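Local coordinates for protein dual specificity phosphatase-like 15 isoform a (Homo sapiens, PDB 1YZ4) that removes phosphate from phosphotyrosine, phosphoserine and phosphothreonine of target proteins, as the catalytic domain of a dual-specificity protein phosphatase, at residues A[23-26]-A[27-30]; A[69-72]-A[73-77]; A[97-100]-A[101-105]; A[129-132]-A[133-136]; A[149-152]-A[153-157]. The protein carries 1 engineered substitution. All coordinates share one frame; numbering follows the deposited sequence.

Contact 1: residues A[23-26]-A[27-30]; sequences AKDL and DQLG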
# COMPACT_ATOMS: atom_id res chain seq x y z
N ALA A 23 -8.34 7.57 6.18
CA ALA A 23 -9.30 6.76 5.44
C ALA A 23 -10.74 7.29 5.50
O ALA A 23 -11.56 6.95 4.64
CB ALA A 23 -9.26 5.33 5.96
N LYS A 24 -11.04 8.11 6.51
CA LYS A 24 -12.38 8.67 6.69
C LYS A 24 -12.41 10.17 6.42
O LYS A 24 -13.48 10.78 6.43
CB LYS A 24 -12.88 8.45 8.12
CG LYS A 24 -12.99 6.99 8.52
CD LYS A 24 -13.52 6.85 9.95
CE LYS A 24 -12.62 7.55 10.95
NZ LYS A 24 -13.12 7.39 12.34
N ASP A 25 -11.24 10.75 6.20
CA ASP A 25 -11.14 12.18 5.95
C ASP A 25 -11.63 12.55 4.54
O ASP A 25 -10.87 12.54 3.58
CB ASP A 25 -9.69 12.63 6.13
CG ASP A 25 -9.55 14.13 6.16
OD1 ASP A 25 -10.16 14.82 5.31
OD2 ASP A 25 -8.80 14.63 7.02
N LEU A 26 -12.91 12.90 4.44
CA LEU A 26 -13.54 13.28 3.18
C LEU A 26 -12.79 14.40 2.47
O LEU A 26 -12.73 14.44 1.24
CB LEU A 26 -14.98 13.73 3.41
CG LEU A 26 -15.94 12.66 3.90
CD1 LEU A 26 -17.30 13.29 4.16
CD2 LEU A 26 -16.03 11.55 2.86
N ASP A 27 -12.25 15.33 3.25
CA ASP A 27 -11.52 16.44 2.69
C ASP A 27 -10.25 15.92 2.02
O ASP A 27 -9.91 16.32 0.90
CB ASP A 27 -11.17 17.43 3.79
CG ASP A 27 -10.41 18.63 3.28
OD1 ASP A 27 -9.24 18.46 2.88
OD2 ASP A 27 -10.98 19.74 3.27
N GLN A 28 -9.55 15.02 2.70
CA GLN A 28 -8.32 14.44 2.16
C GLN A 28 -8.66 13.61 0.94
O GLN A 28 -8.01 13.73 -0.10
CB GLN A 28 -7.64 13.54 3.20
CG GLN A 28 -6.80 14.26 4.24
CD GLN A 28 -5.93 13.30 5.04
OE1 GLN A 28 -5.11 12.58 4.47
NE2 GLN A 28 -6.10 13.28 6.35
N LEU A 29 -9.69 12.78 1.07
CA LEU A 29 -10.13 11.91 -0.01
C LEU A 29 -10.46 12.69 -1.28
O LEU A 29 -10.12 12.26 -2.39
CB LEU A 29 -11.34 11.09 0.44
CG LEU A 29 -11.02 10.03 1.50
CD1 LEU A 29 -12.30 9.48 2.11
CD2 LEU A 29 -10.19 8.92 0.87
N GLY A 30 -11.11 13.83 -1.12
CA GLY A 30 -11.48 14.65 -2.26
C GLY A 30 -10.28 15.39 -2.82
O GLY A 30 -10.07 15.44 -4.03
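Two side-chain hydrogen bonds join D25 to Q28 at the start of helix 26-31, one to each carboxylate oxygen of D25. OD1 accepts from the backbone N of Q28 at 2.7 Å, and OD2 accepts from NE2 of the same residue at 3.1 Å. Both donors approach from above the carboxylate plane, that of the main chain standing 51° out of it. The D25 side chain can reach forward to the first turn because its CG is anti to the backbone N (chi1 -169°). It meets the extended Q28 chain at about a right angle, with carboxylate and amide planes 65° apart. Q28 is held from further away as well: its OE1 accepts from the backbone N of M8, while NE2 also donates to D22.

Backbone bonds take over where the cap ends, L29 N donating to D25 O at 2.8 Å and G30 N to L26 O.

Apolar contact is slight by comparison. CD2 of L26 comes within 4.3 Å of CD1 of L29, and L29 turns inward onto M8, I34 and L48.

The carboxylate of D27 lies in the neighbourhood too, with its OD1 4.5 Å from OD1 of D25; the N-H groups of the helix start, Q28 N among them, probably help to stabilise both carboxylates. An aspartate that takes the N3 amide with its side chain is the classic N-cap, here opening a short surface helix of the phosphatase domain.

Contact 2: residues A[69-72]-A[73-77]; sequences HFKE and CINFI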
# COMPACT_ATOMS: atom_id res chain seq x y z
N HIS A 69 -1.42 -11.91 0.46
CA HIS A 69 -2.28 -10.92 -0.19
C HIS A 69 -1.53 -9.95 -1.10
O HIS A 69 -2.13 -9.05 -1.69
CB HIS A 69 -3.08 -10.13 0.85
CG HIS A 69 -3.98 -10.98 1.70
ND1 HIS A 69 -3.54 -11.63 2.83
CD2 HIS A 69 -5.29 -11.29 1.57
CE1 HIS A 69 -4.55 -12.30 3.37
NE2 HIS A 69 -5.62 -12.11 2.62
N PHE A 70 -0.22 -10.14 -1.22
CA PHE A 70 0.61 -9.29 -2.07
C PHE A 70 0.16 -9.23 -3.53
O PHE A 70 0.01 -8.14 -4.09
CB PHE A 70 2.08 -9.75 -2.03
CG PHE A 70 2.80 -9.41 -0.75
CD1 PHE A 70 2.15 -8.76 0.30
CD2 PHE A 70 4.15 -9.72 -0.60
CE1 PHE A 70 2.83 -8.42 1.47
CE2 PHE A 70 4.85 -9.39 0.57
CZ PHE A 70 4.18 -8.73 1.60
N LYS A 71 -0.04 -10.39 -4.13
CA LYS A 71 -0.43 -10.45 -5.53
C LYS A 71 -1.71 -9.68 -5.82
O LYS A 71 -1.75 -8.80 -6.67
CB LYS A 71 -0.61 -11.91 -5.97
CG LYS A 71 -0.92 -12.06 -7.45
CD LYS A 71 -1.39 -13.46 -7.82
CE LYS A 71 -0.33 -14.52 -7.56
NZ LYS A 71 -0.81 -15.87 -7.99
N GLU A 72 -2.77 -10.02 -5.09
CA GLU A 72 -4.04 -9.36 -5.30
C GLU A 72 -3.99 -7.84 -5.02
O GLU A 72 -4.60 -7.07 -5.75
CB GLU A 72 -5.12 -10.03 -4.44
CG GLU A 72 -4.93 -9.88 -2.94
CD GLU A 72 -5.83 -10.82 -2.15
OE1 GLU A 72 -7.06 -10.78 -2.35
OE2 GLU A 72 -5.29 -11.59 -1.33
N CYS A 73 -3.25 -7.42 -4.00
CA CYS A 73 -3.15 -6.00 -3.69
C CYS A 73 -2.41 -5.25 -4.78
O CYS A 73 -2.82 -4.17 -5.21
CB CYS A 73 -2.44 -5.77 -2.34
SG CYS A 73 -3.40 -6.14 -0.84
N ILE A 74 -1.29 -5.82 -5.22
CA ILE A 74 -0.50 -5.19 -6.26
C ILE A 74 -1.28 -5.09 -7.57
O ILE A 74 -1.14 -4.13 -8.32
CB ILE A 74 0.81 -5.95 -6.48
CG1 ILE A 74 1.71 -5.76 -5.25
CG2 ILE A 74 1.50 -5.48 -7.75
CD1 ILE A 74 3.02 -6.52 -5.30
N ASN A 75 -2.12 -6.09 -7.85
CA ASN A 75 -2.90 -6.09 -9.07
C ASN A 75 -3.98 -5.04 -8.98
O ASN A 75 -4.28 -4.35 -9.95
CB ASN A 75 -3.51 -7.47 -9.32
CG ASN A 75 -2.57 -8.37 -10.12
OD1 ASN A 75 -2.59 -8.36 -11.35
ND2 ASN A 75 -1.74 -9.14 -9.42
N PHE A 76 -4.56 -4.91 -7.79
CA PHE A 76 -5.61 -3.93 -7.53
C PHE A 76 -5.02 -2.53 -7.75
O PHE A 76 -5.54 -1.73 -8.54
CB PHE A 76 -6.09 -4.08 -6.08
CG PHE A 76 -7.23 -3.17 -5.71
CD1 PHE A 76 -8.53 -3.46 -6.13
CD2 PHE A 76 -7.02 -2.07 -4.89
CE1 PHE A 76 -9.60 -2.66 -5.72
CE2 PHE A 76 -8.09 -1.26 -4.48
CZ PHE A 76 -9.38 -1.56 -4.89
N ILE A 77 -3.92 -2.24 -7.05
CA ILE A 77 -3.26 -0.94 -7.16
C ILE A 77 -2.86 -0.58 -8.58
O ILE A 77 -3.13 0.53 -9.05
CB ILE A 77 -2.00 -0.90 -6.27
CG1 ILE A 77 -2.41 -0.91 -4.80
CG2 ILE A 77 -1.17 0.35 -6.60
CD1 ILE A 77 -1.28 -1.23 -3.84
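Helix 70-82 of the phosphatase domain begins here, and its first turns illustrate how a side chain can double the bond on a helical carbonyl. K71 O is that carbonyl. It accepts the backbone N of N75 at 3.0 Å in the regular i to i+4 pattern, and it also accepts ND2 of the same asparagine at 2.8 Å. The second bond is nearly straight, 171° at the hydrogen, and K71 O lies close to the amide plane of N75. Seen from the acceptor, however, the ND2 donor stands 50° above the carbonyl plane. The ND2 bond fixes the rotation of the N75 amide, and K71 O is gripped twice; ND2 also lies 3.6 Å from CG of K71. The two side chains run alongside each other and point the same way, the aliphatic part of the lysine flanking the amide.

Further bonds of the helix link C73 N to H69 O, I74 N to F70 O and F76 N to E72 O. Side chains of the second segment lie against these carbonyls: CG1 of I74, anti to its carbonyl carbon (chi1 -69°), rests 3.1 Å from F70 O. SG of C73 is 3.3 Å from H69 O. CB of H69 also meets that sulfur, at 4.3 Å.

Around this turn, F70 sets its ring edge-to-face with that of F141. C73 and F76 pack on strands 36-40 and 52-56, C73 also meets I101 of helix 97-110, and I74 bridges Y105 of that helix to L149 and L153 of helix 145-157.

Contact 3: residues A[97-100]-A[101-105]; sequences RSTT and IVTAY. With BOG (octyl beta-D-glucopyranoside), chain C; SO4 (sulfate ion), chain D.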
# COMPACT_ATOMS: atom_id res chain seq x y z
N ARG A 97 1.41 -2.41 8.56
CA ARG A 97 0.61 -3.16 7.58
C ARG A 97 0.46 -2.52 6.19
O ARG A 97 0.74 -3.15 5.17
CB ARG A 97 -0.78 -3.47 8.15
CG ARG A 97 -0.80 -4.63 9.13
CD ARG A 97 -2.16 -4.78 9.81
NE ARG A 97 -2.57 -3.59 10.55
CZ ARG A 97 -3.60 -3.54 11.38
NH1 ARG A 97 -4.34 -4.62 11.60
NH2 ARG A 97 -3.91 -2.42 12.02
N SER A 98 -0.00 -1.27 6.14
CA SER A 98 -0.18 -0.59 4.87
C SER A 98 1.18 -0.38 4.20
O SER A 98 1.32 -0.45 2.98
CB SER A 98 -0.87 0.76 5.08
OG SER A 98 -0.11 1.61 5.93
N THR A 99 2.18 -0.13 5.03
CA THR A 99 3.54 0.11 4.56
C THR A 99 4.10 -1.11 3.85
O THR A 99 4.75 -1.00 2.81
CB THR A 99 4.45 0.47 5.75
OG1 THR A 99 3.87 1.57 6.47
CG2 THR A 99 5.83 0.86 5.27
N THR A 100 3.83 -2.28 4.41
CA THR A 100 4.30 -3.54 3.85
C THR A 100 3.71 -3.79 2.45
O THR A 100 4.43 -4.17 1.51
CB THR A 100 3.89 -4.71 4.77
OG1 THR A 100 4.30 -4.41 6.12
CG2 THR A 100 4.55 -6.02 4.33
N ILE A 101 2.41 -3.58 2.31
CA ILE A 101 1.74 -3.76 1.03
C ILE A 101 2.28 -2.78 -0.02
O ILE A 101 2.58 -3.18 -1.14
CB ILE A 101 0.19 -3.60 1.18
CG1 ILE A 101 -0.42 -4.87 1.78
CG2 ILE A 101 -0.46 -3.35 -0.16
CD1 ILE A 101 0.06 -5.18 3.17
N VAL A 102 2.42 -1.51 0.34
CA VAL A 102 2.93 -0.54 -0.63
C VAL A 102 4.39 -0.79 -1.03
O VAL A 102 4.77 -0.59 -2.19
CB VAL A 102 2.78 0.92 -0.10
CG1 VAL A 102 3.29 1.01 1.32
CG2 VAL A 102 3.57 1.88 -0.98
N THR A 103 5.21 -1.25 -0.08
CA THR A 103 6.62 -1.52 -0.36
C THR A 103 6.71 -2.64 -1.39
O THR A 103 7.47 -2.55 -2.36
CB THR A 103 7.37 -1.93 0.94
OG1 THR A 103 7.35 -0.84 1.86
CG2 THR A 103 8.84 -2.26 0.64
N ALA A 104 5.90 -3.67 -1.19
CA ALA A 104 5.87 -4.80 -2.10
C ALA A 104 5.51 -4.31 -3.51
O ALA A 104 6.07 -4.76 -4.50
CB ALA A 104 4.86 -5.82 -1.62
N TYR A 105 4.55 -3.39 -3.58
CA TYR A 105 4.13 -2.85 -4.87
C TYR A 105 5.26 -2.11 -5.57
O TYR A 105 5.55 -2.34 -6.74
CB TYR A 105 2.98 -1.87 -4.70
CG TYR A 105 2.53 -1.30 -6.02
CD1 TYR A 105 1.81 -2.08 -6.92
CD2 TYR A 105 2.87 0.00 -6.39
CE1 TYR A 105 1.43 -1.59 -8.17
CE2 TYR A 105 2.49 0.51 -7.64
CZ TYR A 105 1.77 -0.30 -8.52
OH TYR A 105 1.39 0.18 -9.75
C1 BOG C . -6.58 -0.95 17.73
O1 BOG C . -6.67 -0.71 19.14
C2 BOG C . -5.14 -1.43 17.39
O2 BOG C . -4.20 -0.44 17.74
C3 BOG C . -5.04 -1.72 15.88
O3 BOG C . -3.75 -2.18 15.56
C4 BOG C . -6.07 -2.79 15.54
O4 BOG C . -6.00 -3.07 14.15
C5 BOG C . -7.49 -2.30 15.91
O5 BOG C . -7.53 -1.98 17.32
C6 BOG C . -8.53 -3.38 15.60
O6 BOG C . -9.81 -2.98 16.05
C1' BOG C . -7.78 0.11 19.55
C2' BOG C . -7.21 1.10 20.54
C3' BOG C . -6.54 2.23 19.79
C4' BOG C . -5.91 3.26 20.70
C5' BOG C . -5.25 4.39 19.90
C6' BOG C . -4.36 3.88 18.77
C7' BOG C . -3.75 5.03 18.01
C8' BOG C . -2.88 4.53 16.89
S SO4 D . -0.66 -0.45 11.29
O1 SO4 D . -1.81 -0.38 12.19
O2 SO4 D . -0.64 -1.75 10.62
O3 SO4 D . -0.74 0.60 10.30
O4 SO4 D . 0.59 -0.28 12.01
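R97, the arginine that closes the P-loop of the phosphatase signature motif and opens helix 97-110, sends its side chain to the bound sulfate. This ion is probably from the crystallisation liquor and occupies the place expected for a substrate phosphate. CB of R97 begins 3.0 Å from sulfate O2, and CG, beside the backbone N (chi1 -78°), and CD pass along the same oxygen. NE then donates to O2 at 2.7 Å, as does the backbone N of R97, so one oxygen is gripped from both ends of the residue. At the tip NH2 reaches sulfate O1 at 2.9 Å and O4 of the octyl glucoside at 3.1 Å, the sugar oxygen lying at the guanidinium edge, in its plane. NH1 donates to V58 O and only weakly to that sugar oxygen. S91, the engineered replacement at the predicted phosphocysteine position, shares the anion with A93, I95 and S96.

Behind this arginine the helix continues regularly: I101 N makes a weak bond to R97 O, V102 N donates to S98 O, and A104 N donates to T100 O at 3.1 Å.

Contact 4: residues A[129-132]-A[133-136]; sequences NPNP and GFRQ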
# COMPACT_ATOMS: atom_id res chain seq x y z
N ASN A 129 7.20 1.84 9.16
CA ASN A 129 7.96 0.79 9.82
C ASN A 129 7.21 -0.54 9.91
O ASN A 129 6.44 -0.79 10.83
CB ASN A 129 8.37 1.28 11.22
CG ASN A 129 8.95 0.18 12.09
OD1 ASN A 129 9.57 -0.77 11.60
ND2 ASN A 129 8.78 0.31 13.41
N PRO A 130 7.42 -1.42 8.92
CA PRO A 130 6.74 -2.71 8.97
C PRO A 130 7.35 -3.57 10.07
O PRO A 130 8.55 -3.47 10.35
CB PRO A 130 6.97 -3.27 7.56
CG PRO A 130 8.21 -2.61 7.12
CD PRO A 130 8.07 -1.20 7.62
N ASN A 131 6.53 -4.39 10.72
CA ASN A 131 7.04 -5.23 11.81
C ASN A 131 8.10 -6.23 11.31
O ASN A 131 8.14 -6.57 10.12
CB ASN A 131 5.87 -5.95 12.52
CG ASN A 131 5.31 -7.13 11.72
OD1 ASN A 131 6.05 -8.04 11.34
ND2 ASN A 131 3.99 -7.12 11.48
N PRO A 132 8.97 -6.71 12.21
CA PRO A 132 10.03 -7.66 11.86
C PRO A 132 9.61 -8.82 10.95
O PRO A 132 10.33 -9.17 10.02
CB PRO A 132 10.50 -8.16 13.23
CG PRO A 132 10.31 -6.95 14.08
CD PRO A 132 8.95 -6.47 13.66
N GLY A 133 8.44 -9.39 11.22
CA GLY A 133 7.96 -10.50 10.41
C GLY A 133 7.60 -10.11 8.99
O GLY A 133 7.84 -10.86 8.04
N PHE A 134 7.02 -8.92 8.83
CA PHE A 134 6.65 -8.46 7.50
C PHE A 134 7.88 -8.12 6.67
O PHE A 134 7.87 -8.21 5.45
CB PHE A 134 5.73 -7.23 7.59
CG PHE A 134 4.39 -7.52 8.22
CD1 PHE A 134 4.00 -8.83 8.47
CD2 PHE A 134 3.52 -6.48 8.53
CE1 PHE A 134 2.75 -9.10 9.02
CE2 PHE A 134 2.28 -6.74 9.08
CZ PHE A 134 1.88 -8.05 9.33
N ARG A 135 8.96 -7.73 7.35
CA ARG A 135 10.19 -7.38 6.65
C ARG A 135 10.80 -8.64 6.03
O ARG A 135 11.34 -8.59 4.92
CB ARG A 135 11.14 -6.67 7.62
CG ARG A 135 10.46 -5.46 8.28
CD ARG A 135 11.23 -4.83 9.42
NE ARG A 135 12.31 -3.95 8.96
CZ ARG A 135 12.36 -2.64 9.18
NH1 ARG A 135 11.39 -2.03 9.85
NH2 ARG A 135 13.39 -1.95 8.75
N GLN A 136 10.68 -9.76 6.73
CA GLN A 136 11.21 -11.04 6.24
C GLN A 136 10.39 -11.47 5.04
O GLN A 136 10.93 -11.94 4.04
CB GLN A 136 11.12 -12.11 7.33
CG GLN A 136 12.03 -11.86 8.52
CD GLN A 136 12.01 -12.98 9.53
OE1 GLN A 136 11.01 -13.21 10.22
NE2 GLN A 136 13.12 -13.70 9.63
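OD1 of N131 accepts the backbone N of F134 at 2.8 Å, and the asparagine amide then lies across the ring of the same phenylalanine. ND2 of N131 sits over one face of that ring, 3.0 Å from CE2, while its CG stands 3.6 Å above the plane toward the rim. Amide and ring planes are turned 46° apart, so this is a slanted cover and not a flat stack. The bond to F134 N comes from 41° above the carbonyl plane of the side chain. It is possible because CG of N131 takes the position between its backbone N and carbonyl carbon (chi1 76°), which turns the amide forward onto the first turn.

Such a bond makes N131 the N-cap of helix 132-143, with P132 as the first helical residue. Beyond the cap, R135 N donates to N131 O at 3.1 Å, and the R135 side chain folds back along the loop. Its CG lies 3.8 Å from CG of P130, and the chain, bent at chi3, brings NH1 to P130 O at 3.2 Å. This oxygen is met in the plane of its own carbonyl and near the guanidinium plane. CB of P130 also packs on CB of F134, 4.1 Å away.

In the next shell, D60 OD1 accepts from ND2 of N131 and so helps to orient the capping amide. F134 leans on R97 and T100 of helix 97-110, as well as on D60 and I66, and P130 packs against T99 and T100. R135 rests on W114 and L118 of helix 114-123.

Contact 5: residues A[149-152]-A[153-157]; sequences LRRQ and LEERF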
# COMPACT_ATOMS: atom_id res chain seq x y z
N LEU A 149 5.97 -10.97 -10.96
CA LEU A 149 4.78 -10.14 -10.92
C LEU A 149 4.90 -8.96 -11.87
O LEU A 149 3.93 -8.62 -12.56
CB LEU A 149 4.53 -9.64 -9.50
CG LEU A 149 3.08 -9.80 -9.03
CD1 LEU A 149 2.94 -9.22 -7.63
CD2 LEU A 149 2.13 -9.12 -10.02
N ARG A 150 6.08 -8.33 -11.94
CA ARG A 150 6.24 -7.19 -12.84
C ARG A 150 5.89 -7.60 -14.27
O ARG A 150 5.15 -6.90 -14.97
CB ARG A 150 7.66 -6.62 -12.81
CG ARG A 150 7.69 -5.17 -13.27
CD ARG A 150 8.90 -4.77 -14.10
NE ARG A 150 10.11 -4.51 -13.32
CZ ARG A 150 10.92 -3.48 -13.53
NH1 ARG A 150 10.66 -2.60 -14.49
NH2 ARG A 150 12.02 -3.33 -12.80
N ARG A 151 6.43 -8.74 -14.71
CA ARG A 151 6.16 -9.24 -16.05
C ARG A 151 4.66 -9.54 -16.19
O ARG A 151 4.05 -9.24 -17.22
CB ARG A 151 6.97 -10.51 -16.31
CG ARG A 151 6.79 -11.11 -17.69
CD ARG A 151 6.69 -12.62 -17.58
NE ARG A 151 5.45 -13.03 -16.90
CZ ARG A 151 5.32 -14.14 -16.17
NH1 ARG A 151 6.36 -14.95 -16.00
NH2 ARG A 151 4.16 -14.43 -15.61
N GLN A 152 4.07 -10.12 -15.14
CA GLN A 152 2.64 -10.44 -15.15
C GLN A 152 1.78 -9.20 -15.33
O GLN A 152 0.86 -9.19 -16.15
CB GLN A 152 2.25 -11.15 -13.85
CG GLN A 152 2.24 -12.67 -13.95
CD GLN A 152 1.90 -13.33 -12.63
OE1 GLN A 152 0.91 -13.00 -11.98
NE2 GLN A 152 2.73 -14.29 -12.22
N LEU A 153 2.06 -8.15 -14.56
CA LEU A 153 1.29 -6.91 -14.65
C LEU A 153 1.34 -6.32 -16.05
O LEU A 153 0.36 -5.76 -16.54
CB LEU A 153 1.82 -5.88 -13.64
CG LEU A 153 1.66 -6.23 -12.16
CD1 LEU A 153 2.48 -5.26 -11.33
CD2 LEU A 153 0.20 -6.19 -11.76
N GLU A 154 2.50 -6.45 -16.70
CA GLU A 154 2.66 -5.94 -18.05
C GLU A 154 1.70 -6.70 -18.97
O GLU A 154 1.10 -6.11 -19.87
CB GLU A 154 4.11 -6.16 -18.51
CG GLU A 154 5.14 -5.44 -17.64
CD GLU A 154 6.56 -5.87 -17.95
OE1 GLU A 154 6.96 -5.83 -19.13
OE2 GLU A 154 7.29 -6.24 -17.00
N GLU A 155 1.55 -7.99 -18.71
CA GLU A 155 0.66 -8.82 -19.51
C GLU A 155 -0.80 -8.48 -19.27
O GLU A 155 -1.56 -8.28 -20.22
CB GLU A 155 0.90 -10.30 -19.19
CG GLU A 155 2.14 -10.89 -19.84
CD GLU A 155 2.54 -12.21 -19.19
OE1 GLU A 155 1.63 -12.96 -18.78
OE2 GLU A 155 3.75 -12.50 -19.10
N ARG A 156 -1.21 -8.42 -18.01
CA ARG A 156 -2.59 -8.11 -17.66
C ARG A 156 -3.06 -6.70 -18.00
O ARG A 156 -4.18 -6.52 -18.47
CB ARG A 156 -2.83 -8.34 -16.16
CG ARG A 156 -3.31 -9.74 -15.80
CD ARG A 156 -2.26 -10.77 -16.16
NE ARG A 156 -2.42 -12.01 -15.41
CZ ARG A 156 -1.61 -13.06 -15.52
NH1 ARG A 156 -0.59 -13.01 -16.37
NH2 ARG A 156 -1.81 -14.15 -14.79
N PHE A 157 -2.21 -5.70 -17.77
CA PHE A 157 -2.63 -4.32 -18.03
C PHE A 157 -1.79 -3.57 -19.05
O PHE A 157 -2.11 -2.43 -19.39
CB PHE A 157 -2.65 -3.52 -16.72
CG PHE A 157 -3.27 -4.27 -15.56
CD1 PHE A 157 -2.48 -5.04 -14.72
CD2 PHE A 157 -4.64 -4.22 -15.33
CE1 PHE A 157 -3.04 -5.76 -13.66
CE2 PHE A 157 -5.22 -4.94 -14.28
CZ PHE A 157 -4.42 -5.71 -13.44
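R151 and E155 form the shorter of two salt bridges in this turn, with NE of R151 2.8 Å from OE2 of E155. Guanidinium and carboxylate planes are only 14° apart. CG of R151 is anti to the backbone N (chi1 -179°), and bends at chi2 and chi3 swing NE round to the glutamate one turn on. E155 turns its other oxygen to a second arginine: OE1 lies 3.3 Å from NH1 of R156, at the edge of that guanidinium group, which makes a three-residue network.

Backbone bonds hold the frame beneath it. L153 N donates to L149 O at 2.8 Å, R156 N to Q152 O at 2.9 Å, and R150 O and R151 O accept from E154 and E155.

Next come the contacts of carbon. Q152 and R156 run side by side in the same direction, and CG of Q152 lies 3.7 Å from NH1 of R156, over one face of the guanidinium group. On the inner side of the helix CD2 of L149 meets CG of L153 at 3.6 Å, and helix 70-82 is reached by L153 at N75 and by F157 at C79.

Helix 145-157 is therefore amphipathic in this turn: leucines are turned to the domain, while the outer side carries charges. The central carboxylate between two arginines probably offsets their mutual repulsion.

How the contacts relate
Contact 3 is the hub: its centre lies 10 Å from those of contacts 2 and 4, and it touches each. I77 CG2 meets Y105 CZ at 3.6 Å, and R97 CG meets F134 CE2 at 3.7 Å. Contact 3 alone binds the sulfate. Contact 4 lies beside it, the side chain of F134 about 6 Å from the anion, whereas the side chain of C73 in contact 2 is about 11 Å from that of S91. Contact 5 joins through contact 2, N75 OD1 3.5 Å from F157 CE1, away from the active site. Contact 1 touches no other, its centre 28 Å from that of contact 4, yet the A23 side chain is about 9 Å from that of S91.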